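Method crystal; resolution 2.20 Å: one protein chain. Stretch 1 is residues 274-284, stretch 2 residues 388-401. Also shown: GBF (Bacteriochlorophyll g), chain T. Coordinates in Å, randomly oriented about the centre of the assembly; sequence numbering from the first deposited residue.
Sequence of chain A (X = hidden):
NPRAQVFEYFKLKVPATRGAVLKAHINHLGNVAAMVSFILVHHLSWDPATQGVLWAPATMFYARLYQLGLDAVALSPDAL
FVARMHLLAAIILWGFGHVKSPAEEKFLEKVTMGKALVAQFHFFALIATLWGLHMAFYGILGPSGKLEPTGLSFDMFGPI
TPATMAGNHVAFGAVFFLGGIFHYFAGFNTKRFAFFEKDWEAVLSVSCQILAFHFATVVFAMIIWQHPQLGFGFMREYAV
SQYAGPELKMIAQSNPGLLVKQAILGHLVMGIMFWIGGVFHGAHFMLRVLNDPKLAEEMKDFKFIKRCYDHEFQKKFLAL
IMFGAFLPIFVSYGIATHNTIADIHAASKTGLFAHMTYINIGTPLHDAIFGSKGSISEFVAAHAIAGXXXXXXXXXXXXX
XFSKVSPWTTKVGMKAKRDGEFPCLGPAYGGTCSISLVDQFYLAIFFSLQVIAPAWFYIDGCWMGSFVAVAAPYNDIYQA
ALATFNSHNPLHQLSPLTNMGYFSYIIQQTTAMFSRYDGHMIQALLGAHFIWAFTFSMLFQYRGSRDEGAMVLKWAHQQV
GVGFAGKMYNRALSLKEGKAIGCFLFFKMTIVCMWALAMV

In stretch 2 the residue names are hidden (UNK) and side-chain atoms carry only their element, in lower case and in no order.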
ATOM      1  N   PHE A 274      -6.472 -22.605   5.670  1.00 35.20           N
ATOM      2  CA  PHE A 274      -7.066 -23.628   6.534  1.00 36.15           C
ATOM      3  C   PHE A 274      -6.372 -23.685   7.896  1.00 36.53           C
ATOM      4  O   PHE A 274      -7.014 -24.000   8.899  1.00 38.80           O
ATOM      5  CB  PHE A 274      -7.023 -25.003   5.869  1.00 36.22           C
ATOM      6  CG  PHE A 274      -8.184 -25.274   4.946  1.00 38.20           C
ATOM      7  CD1 PHE A 274      -9.388 -25.698   5.463  1.00 37.26           C
ATOM      8  CD2 PHE A 274      -8.072 -25.093   3.571  1.00 36.05           C
ATOM      9  CE1 PHE A 274     -10.470 -25.936   4.630  1.00 38.19           C
ATOM     10  CE2 PHE A 274      -9.151 -25.323   2.748  1.00 40.70           C
ATOM     11  CZ  PHE A 274     -10.349 -25.753   3.279  1.00 38.35           C
ATOM     12  N   TRP A 275      -5.069 -23.404   7.948  1.00 37.70           N
ATOM     13  CA  TRP A 275      -4.353 -23.370   9.217  1.00 38.77           C
ATOM     14  C   TRP A 275      -4.934 -22.288  10.118  1.00 41.31           C
ATOM     15  O   TRP A 275      -5.280 -22.533  11.272  1.00 38.01           O
ATOM     16  CB  TRP A 275      -2.864 -23.110   8.942  1.00 36.86           C
ATOM     17  CG  TRP A 275      -1.919 -23.077  10.108  1.00 39.68           C
ATOM     18  CD1 TRP A 275      -1.937 -23.861  11.229  1.00 41.20           C
ATOM     19  CD2 TRP A 275      -0.788 -22.208  10.241  1.00 38.77           C
ATOM     20  NE1 TRP A 275      -0.875 -23.522  12.061  1.00 41.60           N
ATOM     21  CE2 TRP A 275      -0.154 -22.513  11.462  1.00 41.88           C
ATOM     22  CE3 TRP A 275      -0.252 -21.196   9.442  1.00 39.85           C
ATOM     23  CZ2 TRP A 275       0.992 -21.831  11.896  1.00 39.90           C
ATOM     24  CZ3 TRP A 275       0.860 -20.522   9.870  1.00 41.30           C
ATOM     25  CH2 TRP A 275       1.479 -20.844  11.091  1.00 40.44           C
ATOM     26  N   ILE A 276      -5.069 -21.082   9.577  1.00 37.40           N
ATOM     27  CA  ILE A 276      -5.498 -19.957  10.385  1.00 37.62           C
ATOM     28  C   ILE A 276      -6.981 -20.059  10.682  1.00 39.87           C
ATOM     29  O   ILE A 276      -7.404 -19.836  11.814  1.00 37.03           O
ATOM     30  CB  ILE A 276      -5.125 -18.641   9.688  1.00 36.25           C
ATOM     31  CG1 ILE A 276      -3.601 -18.515   9.655  1.00 35.19           C
ATOM     32  CG2 ILE A 276      -5.780 -17.452  10.395  1.00 35.56           C
ATOM     33  CD1 ILE A 276      -3.060 -17.448   8.735  1.00 35.88           C
ATOM     34  N   GLY A 277      -7.796 -20.414   9.682  1.00 35.23           N
ATOM     35  CA  GLY A 277      -9.214 -20.606   9.933  1.00 35.72           C
ATOM     36  C   GLY A 277      -9.505 -21.784  10.834  1.00 36.62           C
ATOM     37  O   GLY A 277     -10.447 -21.746  11.625  1.00 40.68           O
ATOM     38  N   GLY A 278      -8.713 -22.847  10.737  1.00 39.07           N
ATOM     39  CA  GLY A 278      -8.894 -23.958  11.655  1.00 38.25           C
ATOM     40  C   GLY A 278      -8.590 -23.574  13.087  1.00 40.45           C
ATOM     41  O   GLY A 278      -9.323 -23.942  14.017  1.00 44.66           O
ATOM     42  N   VAL A 279      -7.498 -22.839  13.292  1.00 39.57           N
ATOM     43  CA  VAL A 279      -7.157 -22.374  14.634  1.00 38.71           C
ATOM     44  C   VAL A 279      -8.229 -21.420  15.153  1.00 39.01           C
ATOM     45  O   VAL A 279      -8.578 -21.449  16.340  1.00 42.93           O
ATOM     46  CB  VAL A 279      -5.752 -21.739  14.628  1.00 40.18           C
ATOM     47  CG1 VAL A 279      -5.435 -21.040  15.958  1.00 39.18           C
ATOM     48  CG2 VAL A 279      -4.723 -22.838  14.365  1.00 40.45           C
ATOM     49  N   PHE A 280      -8.781 -20.571  14.279  1.00 40.09           N
ATOM     50  CA  PHE A 280      -9.878 -19.708  14.704  1.00 39.60           C
ATOM     51  C   PHE A 280     -11.053 -20.528  15.244  1.00 41.99           C
ATOM     52  O   PHE A 280     -11.631 -20.185  16.279  1.00 43.41           O
ATOM     53  CB  PHE A 280     -10.336 -18.814  13.551  1.00 40.13           C
ATOM     54  CG  PHE A 280     -11.743 -18.304  13.734  1.00 42.39           C
ATOM     55  CD1 PHE A 280     -12.007 -17.219  14.553  1.00 42.30           C
ATOM     56  CD2 PHE A 280     -12.798 -18.953  13.129  1.00 39.35           C
ATOM     57  CE1 PHE A 280     -13.307 -16.779  14.747  1.00 44.39           C
ATOM     58  CE2 PHE A 280     -14.093 -18.523  13.317  1.00 40.00           C
ATOM     59  CZ  PHE A 280     -14.353 -17.436  14.132  1.00 41.15           C
ATOM     60  N   HIS A 281     -11.423 -21.619  14.560  1.00 43.27           N
ATOM     61  CA  HIS A 281     -12.520 -22.454  15.050  1.00 43.92           C
ATOM     62  C   HIS A 281     -12.191 -23.142  16.372  1.00 45.88           C
ATOM     63  O   HIS A 281     -13.070 -23.307  17.220  1.00 46.89           O
ATOM     64  CB  HIS A 281     -12.897 -23.495  14.010  1.00 41.93           C
ATOM     65  CG  HIS A 281     -13.798 -22.954  12.964  1.00 44.56           C
ATOM     66  ND1 HIS A 281     -15.053 -22.473  13.258  1.00 44.44           N
ATOM     67  CD2 HIS A 281     -13.616 -22.765  11.638  1.00 40.38           C
ATOM     68  CE1 HIS A 281     -15.608 -22.010  12.157  1.00 42.66           C
ATOM     69  NE2 HIS A 281     -14.756 -22.181  11.159  1.00 40.45           N
ATOM     70  N   GLY A 282     -10.967 -23.628  16.537  1.00 40.19           N
ATOM     71  CA  GLY A 282     -10.631 -24.268  17.789  1.00 41.40           C
ATOM     72  C   GLY A 282     -10.681 -23.270  18.928  1.00 43.30           C
ATOM     73  O   GLY A 282     -11.242 -23.541  19.987  1.00 43.38           O
ATOM     74  N   ALA A 283     -10.124 -22.083  18.693  1.00 44.80           N
ATOM     75  CA  ALA A 283     -10.162 -21.004  19.671  1.00 47.69           C
ATOM     76  C   ALA A 283     -11.594 -20.593  19.978  1.00 46.10           C
ATOM     77  O   ALA A 283     -11.937 -20.310  21.130  1.00 49.68           O
ATOM     78  CB  ALA A 283      -9.360 -19.797  19.141  1.00 44.44           C
ATOM     79  N   HIS A 284     -12.438 -20.518  18.957  1.00 43.33           N
ATOM     80  CA  HIS A 284     -13.831 -20.163  19.188  1.00 44.49           C
ATOM     81  C   HIS A 284     -14.534 -21.237  20.007  1.00 47.76           C
ATOM     82  O   HIS A 284     -15.356 -20.929  20.879  1.00 48.48           O
ATOM     83  CB  HIS A 284     -14.558 -19.945  17.859  1.00 43.16           C
ATOM     84  CG  HIS A 284     -15.974 -19.541  18.041  1.00 48.55           C
ATOM     85  ND1 HIS A 284     -17.023 -20.390  17.772  1.00 47.99           N
ATOM     86  CD2 HIS A 284     -16.518 -18.407  18.538  1.00 44.59           C
ATOM     87  CE1 HIS A 284     -18.159 -19.786  18.076  1.00 47.85           C
ATOM     88  NE2 HIS A 284     -17.882 -18.587  18.553  1.00 49.02           N
ATOM     89  N   UNK A 388       8.502 -15.649   9.440  1.00 37.49           N
ATOM     90  CA  UNK A 388       7.139 -15.296   9.074  1.00 34.04           C
ATOM     91  C   UNK A 388       6.120 -16.225   9.705  1.00 35.68           C
ATOM     92  O   UNK A 388       5.051 -15.790  10.137  1.00 34.95           O
ATOM     93  N   UNK A 389       6.465 -17.502   9.829  1.00 35.05           N
ATOM     94  CA  UNK A 389       5.584 -18.451  10.493  1.00 35.72           C
ATOM     95  C   UNK A 389       5.371 -18.104  11.963  1.00 38.10           C
ATOM     96  O   UNK A 389       4.243 -18.153  12.462  1.00 37.06           O
ATOM     97  c   UNK A 389       6.143 -19.872  10.345  1.00 36.47           C
ATOM     98  c   UNK A 389       4.399 -20.835   8.774  1.00 36.00           C
ATOM     99  c   UNK A 389       6.710 -21.758   8.882  1.00 40.20           C
ATOM    100  c   UNK A 389       5.873 -20.506   8.982  1.00 39.08           C
ATOM    101  N   UNK A 390       6.455 -17.803  12.689  1.00 38.77           N
ATOM    102  CA  UNK A 390       6.317 -17.436  14.095  1.00 39.58           C
ATOM    103  C   UNK A 390       5.634 -16.088  14.253  1.00 39.33           C
ATOM    104  O   UNK A 390       4.866 -15.879  15.196  1.00 38.70           O
ATOM    105  n   UNK A 390       8.764 -19.458  13.784  1.00 40.25           N
ATOM    106  c   UNK A 390       8.435 -19.595  15.934  1.00 45.35           C
ATOM    107  c   UNK A 390       9.221 -20.632  14.176  1.00 43.19           C
ATOM    108  c   UNK A 390       7.684 -17.419  14.770  1.00 37.72           C
ATOM    109  c   UNK A 390       8.294 -18.768  14.878  1.00 38.60           C
ATOM    110  n   UNK A 390       9.041 -20.734  15.477  1.00 42.77           N
ATOM    111  N   UNK A 391       5.909 -15.173  13.331  1.00 35.04           N
ATOM    112  CA  UNK A 391       5.214 -13.891  13.291  1.00 34.43           C
ATOM    113  C   UNK A 391       3.702 -14.089  13.148  1.00 34.25           C
ATOM    114  O   UNK A 391       2.914 -13.563  13.938  1.00 35.98           O
ATOM    115  c   UNK A 391       5.037  -9.443  12.591  1.00 35.67           C
ATOM    116  c   UNK A 391       5.539 -10.713  12.812  1.00 35.17           C
ATOM    117  c   UNK A 391       4.548 -11.439  10.789  1.00 32.07           C
ATOM    118  c   UNK A 391       5.265 -11.731  11.926  1.00 34.51           C
ATOM    119  c   UNK A 391       5.821 -13.094  12.127  1.00 35.78           C
ATOM    120  c   UNK A 391       4.053 -10.195  10.552  1.00 31.57           C
ATOM    121  c   UNK A 391       4.276  -9.194  11.450  1.00 32.54           C
ATOM    122  N   UNK A 392       3.285 -14.856  12.131  1.00 35.19           N
ATOM    123  CA  UNK A 392       1.874 -15.192  11.959  1.00 34.97           C
ATOM    124  C   UNK A 392       1.297 -15.853  13.207  1.00 37.59           C
ATOM    125  O   UNK A 392       0.143 -15.622  13.567  1.00 34.98           O
ATOM    126  o   UNK A 392       2.181 -15.429   9.565  1.00 32.39           O
ATOM    127  c   UNK A 392       1.705 -16.108  10.732  1.00 33.09           C
ATOM    128  c   UNK A 392       0.254 -16.414  10.523  1.00 33.13           C
ATOM    129  N   UNK A 393       2.078 -16.683  13.877  1.00 38.42           N
ATOM    130  CA  UNK A 393       1.576 -17.355  15.073  1.00 41.74           C
ATOM    131  C   UNK A 393       1.291 -16.389  16.235  1.00 43.75           C
ATOM    132  O   UNK A 393       0.597 -16.788  17.189  1.00 42.68           O
ATOM    133  c   UNK A 393       2.601 -19.732  14.791  1.00 40.57           C
ATOM    134  s   UNK A 393       3.417 -21.042  15.747  1.00 43.71           S
ATOM    135  c   UNK A 393       5.108 -20.464  15.691  1.00 43.88           C
ATOM    136  c   UNK A 393       2.573 -18.414  15.567  1.00 40.44           C
ATOM    137  N   UNK A 394       1.798 -15.151  16.200  1.00 36.48           N
ATOM    138  CA  UNK A 394       1.562 -14.215  17.321  1.00 37.00           C
ATOM    139  C   UNK A 394       0.060 -13.937  17.426  1.00 41.52           C
ATOM    140  O   UNK A 394      -0.520 -14.186  18.489  1.00 41.23           O
ATOM    141  c   UNK A 394       2.389 -12.916  17.184  1.00 36.45           C
ATOM    142  c   UNK A 394       3.888 -13.222  17.429  1.00 36.83           C
ATOM    143  c   UNK A 394       1.936 -11.842  18.161  1.00 36.91           C
ATOM    144  N   UNK A 395      -0.620 -13.457  16.376  1.00 41.61           N
ATOM    145  CA  UNK A 395      -2.086 -13.344  16.484  1.00 37.53           C
ATOM    146  C   UNK A 395      -2.792 -14.688  16.679  1.00 38.26           C
ATOM    147  O   UNK A 395      -3.833 -14.729  17.350  1.00 40.99           O
ATOM    148  c   UNK A 395      -0.108 -12.901  15.121  1.00 36.18           C
ATOM    149  c   UNK A 395      -2.518 -12.666  15.169  1.00 36.38           C
ATOM    150  c   UNK A 395      -1.358 -12.776  14.235  1.00 35.62           C
ATOM    151  N   UNK A 396      -2.237 -15.791  16.170  1.00 38.07           N
ATOM    152  CA  UNK A 396      -2.885 -17.096  16.317  1.00 39.82           C
ATOM    153  C   UNK A 396      -2.928 -17.542  17.777  1.00 41.54           C
ATOM    154  O   UNK A 396      -3.957 -18.036  18.259  1.00 41.04           O
ATOM    155  s   UNK A 396      -1.360 -19.041  12.945  1.00 38.56           S
ATOM    156  c   UNK A 396      -2.179 -18.147  15.461  1.00 38.60           C
ATOM    157  c   UNK A 396      -2.467 -20.387  13.186  1.00 39.11           C
ATOM    158  c   UNK A 396      -2.234 -17.843  13.982  1.00 39.62           C
ATOM    159  N   UNK A 397      -1.813 -17.400  18.494  1.00 39.41           N
ATOM    160  CA  UNK A 397      -1.829 -17.826  19.884  1.00 40.84           C
ATOM    161  C   UNK A 397      -2.588 -16.843  20.772  1.00 44.33           C
ATOM    162  O   UNK A 397      -3.106 -17.247  21.817  1.00 42.57           O
ATOM    163  c   UNK A 397      -0.454 -23.476  20.203  1.00 44.24           C
ATOM    164  c   UNK A 397      -1.192 -21.262  20.956  1.00 43.61           C
ATOM    165  c   UNK A 397       0.490 -22.928  19.385  1.00 43.09           C
ATOM    166  n   UNK A 397       1.450 -20.725  18.640  1.00 41.08           N
ATOM    167  c   UNK A 397      -1.291 -22.668  20.996  1.00 46.34           C
ATOM    168  c   UNK A 397       0.613 -21.530  19.371  1.00 42.69           C
ATOM    169  c   UNK A 397      -0.418 -18.068  20.406  1.00 41.30           C
ATOM    170  c   UNK A 397      -0.227 -20.683  20.126  1.00 42.43           C
ATOM    171  c   UNK A 397       1.176 -19.421  18.918  1.00 40.60           C
ATOM    172  c   UNK A 397       0.165 -19.331  19.834  1.00 41.39           C
ATOM    173  N   UNK A 398      -2.765 -15.602  20.325  1.00 41.51           N
ATOM    174  CA  UNK A 398      -3.642 -14.686  21.049  1.00 41.47           C
ATOM    175  C   UNK A 398      -5.125 -15.056  20.888  1.00 41.77           C
ATOM    176  O   UNK A 398      -5.898 -14.932  21.846  1.00 42.84           O
ATOM    177  n   UNK A 398      -3.058  -8.042  21.067  1.00 39.55           N
ATOM    178  c   UNK A 398      -2.289  -9.020  20.576  1.00 44.88           C
ATOM    179  c   UNK A 398      -3.362 -13.250  20.590  1.00 40.47           C
ATOM    180  n   UNK A 398      -2.515 -10.301  20.866  1.00 39.74           N
ATOM    181  c   UNK A 398      -1.664 -11.390  20.400  1.00 39.48           C
ATOM    182  n   UNK A 398      -1.240  -8.700  19.844  1.00 39.20           N
ATOM    183  c   UNK A 398      -1.982 -12.705  21.069  1.00 40.54           C
ATOM    184  N   UNK A 399      -5.545 -15.513  19.692  1.00 41.26           N
ATOM    185  CA  UNK A 399      -6.875 -16.103  19.509  1.00 41.70           C
ATOM    186  C   UNK A 399      -7.133 -17.169  20.548  1.00 44.44           C
ATOM    187  O   UNK A 399      -8.188 -17.188  21.196  1.00 44.17           O
ATOM    188  c   UNK A 399      -7.022 -16.737  18.107  1.00 41.23           C
ATOM    189  c   UNK A 399      -6.299 -17.330  14.782  1.00 38.30           C
ATOM    190  s   UNK A 399      -7.845 -16.742  15.438  1.00 39.69           S
ATOM    191  c   UNK A 399      -7.388 -15.816  16.982  1.00 39.60           C
ATOM    192  N   UNK A 400      -6.158 -18.060  20.723  1.00 42.98           N
ATOM    193  CA  UNK A 400      -6.315 -19.226  21.584  1.00 44.43           C
ATOM    194  C   UNK A 400      -6.372 -18.832  23.056  1.00 45.73           C
ATOM    195  O   UNK A 400      -7.205 -19.345  23.808  1.00 47.02           O
ATOM    196  c   UNK A 400      -5.244 -20.719  19.881  1.00 43.38           C
ATOM    197  c   UNK A 400      -5.243 -21.383  22.308  1.00 47.76           C
ATOM    198  c   UNK A 400      -5.177 -20.222  21.318  1.00 48.44           C
ATOM    199  N   UNK A 401      -5.475 -17.935  23.507  1.00 43.17           N
ATOM    200  CA  UNK A 401      -5.247 -17.732  24.941  1.00 44.56           C
ATOM    201  C   UNK A 401      -5.571 -16.335  25.480  1.00 45.14           C
ATOM    202  O   UNK A 401      -5.655 -16.177  26.711  1.00 45.98           O
ATOM    203  c   UNK A 401      -4.200 -20.440  25.969  1.00 46.91           C
ATOM    204  c   UNK A 401      -3.450 -19.515  25.253  1.00 45.45           C
ATOM    205  c   UNK A 401      -2.062 -21.322  24.457  1.00 45.38           C
ATOM    206  c   UNK A 401      -3.785 -18.052  25.293  1.00 44.80           C
ATOM    207  c   UNK A 401      -3.890 -21.807  25.947  1.00 47.63           C
ATOM    208  c   UNK A 401      -2.385 -19.964  24.504  1.00 44.70           C
ATOM    209  c   UNK A 401      -2.824 -22.253  25.168  1.00 50.71           C
TER
HETATM  210 MG   GBF T1018      -3.420 -27.046  16.710  1.00 53.50          MG
HETATM  211  CHA GBF T1018      -5.816 -28.253  18.972  1.00 48.29           C
HETATM  212  CHB GBF T1018      -3.817 -24.026  17.997  1.00 44.24           C
HETATM  213  CHC GBF T1018      -0.675 -26.273  14.839  1.00 47.60           C
HETATM  214  CHD GBF T1018      -3.113 -30.468  15.547  1.00 48.78           C
HETATM  215  NA  GBF T1018      -4.546 -26.301  18.156  1.00 58.43           N
HETATM  216  C1A GBF T1018      -5.423 -26.814  19.021  1.00 47.25           C
HETATM  217  C2A GBF T1018      -5.920 -25.990  20.156  1.00 48.02           C
HETATM  218  C3A GBF T1018      -5.675 -24.642  19.468  1.00 56.40           C
HETATM  219  C4A GBF T1018      -4.617 -25.014  18.477  1.00 45.41           C
HETATM  220  CMA GBF T1018      -6.897 -24.083  18.748  1.00 50.85           C
HETATM  221  CAA GBF T1018      -5.158 -26.268  21.474  1.00 49.73           C
HETATM  222  CBA GBF T1018      -3.698 -25.816  21.458  1.00 50.97           C
HETATM  223  CGA GBF T1018      -3.098 -26.057  22.828  1.00 66.88           C
HETATM  224  O1A GBF T1018      -3.684 -25.667  23.833  1.00 67.03           O
HETATM  225  O2A GBF T1018      -1.651 -26.169  22.864  1.00 76.92           O
HETATM  226  NB  GBF T1018      -2.254 -25.372  16.585  1.00 43.67           N
HETATM  227  C1B GBF T1018      -2.664 -24.171  17.058  1.00 43.32           C
HETATM  228  C2B GBF T1018      -1.739 -23.227  16.677  1.00 47.61           C
HETATM  229  C3B GBF T1018      -0.860 -23.858  15.814  1.00 45.27           C
HETATM  230  C4B GBF T1018      -1.292 -25.198  15.677  1.00 50.78           C
HETATM  231  CMB GBF T1018      -1.707 -21.783  17.131  1.00 41.87           C
HETATM  232  CAB GBF T1018       0.279 -23.116  15.257  1.00 46.30           C
HETATM  233  CBB GBF T1018       1.364 -23.592  14.688  1.00 48.98           C
HETATM  234  NC  GBF T1018      -2.193 -28.149  15.499  1.00 51.99           N
HETATM  235  C1C GBF T1018      -1.169 -27.676  14.795  1.00 48.56           C
HETATM  236  C2C GBF T1018      -0.384 -28.457  13.798  1.00 48.31           C
HETATM  237  C3C GBF T1018      -1.159 -29.633  14.163  1.00 51.55           C
HETATM  238  C4C GBF T1018      -2.184 -29.435  15.078  1.00 50.30           C
HETATM  239  CMC GBF T1018      -0.763 -27.980  12.372  1.00 45.78           C
HETATM  240  CAC GBF T1018      -0.885 -30.933  13.520  1.00 52.30           C
HETATM  241  CBC GBF T1018       0.248 -31.081  12.535  1.00 50.91           C
HETATM  242  ND  GBF T1018      -4.143 -28.896  17.072  1.00 53.26           N
HETATM  243  C1D GBF T1018      -4.074 -30.144  16.613  1.00 51.36           C
HETATM  244  C2D GBF T1018      -5.035 -31.312  17.205  1.00 55.09           C
HETATM  245  C3D GBF T1018      -5.603 -30.392  18.093  1.00 53.92           C
HETATM  246  C4D GBF T1018      -5.141 -29.041  18.034  1.00 47.82           C
HETATM  247  CMD GBF T1018      -5.225 -32.763  16.957  1.00 57.40           C
HETATM  248  CAD GBF T1018      -6.553 -30.468  19.225  1.00 51.71           C
HETATM  249  OBD GBF T1018      -7.382 -31.366  19.591  1.00 56.37           O
HETATM  250  CBD GBF T1018      -6.804 -29.066  19.721  1.00 52.50           C
HETATM  251  CGD GBF T1018      -8.174 -28.534  19.413  1.00 55.74           C
HETATM  252  O1D GBF T1018      -8.437 -27.939  18.382  1.00 54.41           O
HETATM  253  O2D GBF T1018      -9.260 -28.723  20.326  1.00 57.12           O
HETATM  254  CED GBF T1018     -10.493 -29.120  19.728  1.00 62.52           C
HETATM  255  C1  GBF T1018      -0.866 -25.929  24.028  1.00 79.34           C
HETATM  256  C2  GBF T1018       0.481 -25.473  23.526  1.00 78.85           C
HETATM  257  C3  GBF T1018       1.400 -26.330  23.056  1.00 79.22           C
HETATM  258  C4  GBF T1018       1.144 -27.807  23.023  1.00 78.81           C
HETATM  259  C5  GBF T1018       2.722 -25.801  22.547  1.00 79.14           C
HETATM  260  O   HOH W   1     -10.189 -18.660  22.874  1.00 67.44           O

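Position 388 has backbone atoms alone and touches nothing on stretch 1: Gly388. Position 389 carries four carbons forked at the second, one fork tip resting 3.7 Å from Trp275 CZ3. An isobutyl group is leucine, so the tip is CD2 of Leu389.

Position 390 has one carbon, then a five-membered ring of three carbons and two nitrogens, an imidazole; CA-to-CB points away from stretch 1, and the side chain stays 7.9 Å or more from it: His390. Position 391, one carbon and a six-carbon ring out of reach, is Phe391. At 392 the first side-chain carbon bears one oxygen and one carbon, the latter touching Ile276; this is Thr392. Its CG2 lies 3.9 Å from Ile276 CD1, while OG1 donates to Gly388 O (2.9 Å), so the hydroxyl is satisfied within its own helix.

Position 393 is an unbranched chain of two carbons, sulfur and carbon, its second carbon against Trp275, hence Met393; CG is 3.9 Å from Trp275 CZ2, and SD is 3.4 Å from CBB of the bacteriochlorophyll g. Position 394, one carbon carrying two more, without contact, is Val394. At 395 three carbons close a ring onto the backbone N, out of reach of stretch 1, which identifies Pro395. That nitrogen has no hydrogen to give the preceding turn, and the helix kinks here.

Position 396 repeats the two-carbon, sulfur, carbon pattern, its sulfur and terminal carbon over the Trp275 ring: Met396. CE stands 3.7 Å from the centroid of the Trp275 five-membered ring, 14° off the normal, and SD 3.8 Å from that of the six-membered ring, 11° off; the thioether therefore lies along the indole face. CE also meets Val279 CG2 at 3.5 Å.

Position 397 holds one carbon, then fused five- and six-membered rings of eight carbons and one nitrogen, with no contact to stretch 1: the indole of Trp397. GBF CMB lies over its face, 3.2 Å from CE2, and NE1 makes a weak hydrogen bond to Met393 SD (3.5 Å). Position 398, three carbons, a nitrogen, then a carbon with two nitrogens, out of reach, is Arg398.

Position 399 is again two carbons, sulfur and carbon, unbranched, its sulfur touching Phe280 and its terminal carbon Val279: Met399. SD is 3.7 Å from Phe280 CB, and CE 4.0 Å from Val279 CG1. Position 400, a carbon bearing two carbons, one against Val279, is Val400, with CG2 3.9 Å from Val279 CG1. Position 401 has one carbon and a six-carbon ring, with CA-to-CB directed away and no contact with stretch 1: Phe401.

The helix axes approach to 8.5 Å at 20°, nearly parallel, burying 527 Å². Knobs enter holes from both sides: Trp275 among Leu389, Thr392, Met393 and Met396; Met399 among Ile276, Val279, Phe280 and Ala283. No direct hydrogen bond crosses; water 1 lies 3.0 Å from both Ala283 O and Met399 O and is placed to donate to either, beside otherwise apolar packing.

Stretch 2 388-401: GLHFTMVPMWRMVF
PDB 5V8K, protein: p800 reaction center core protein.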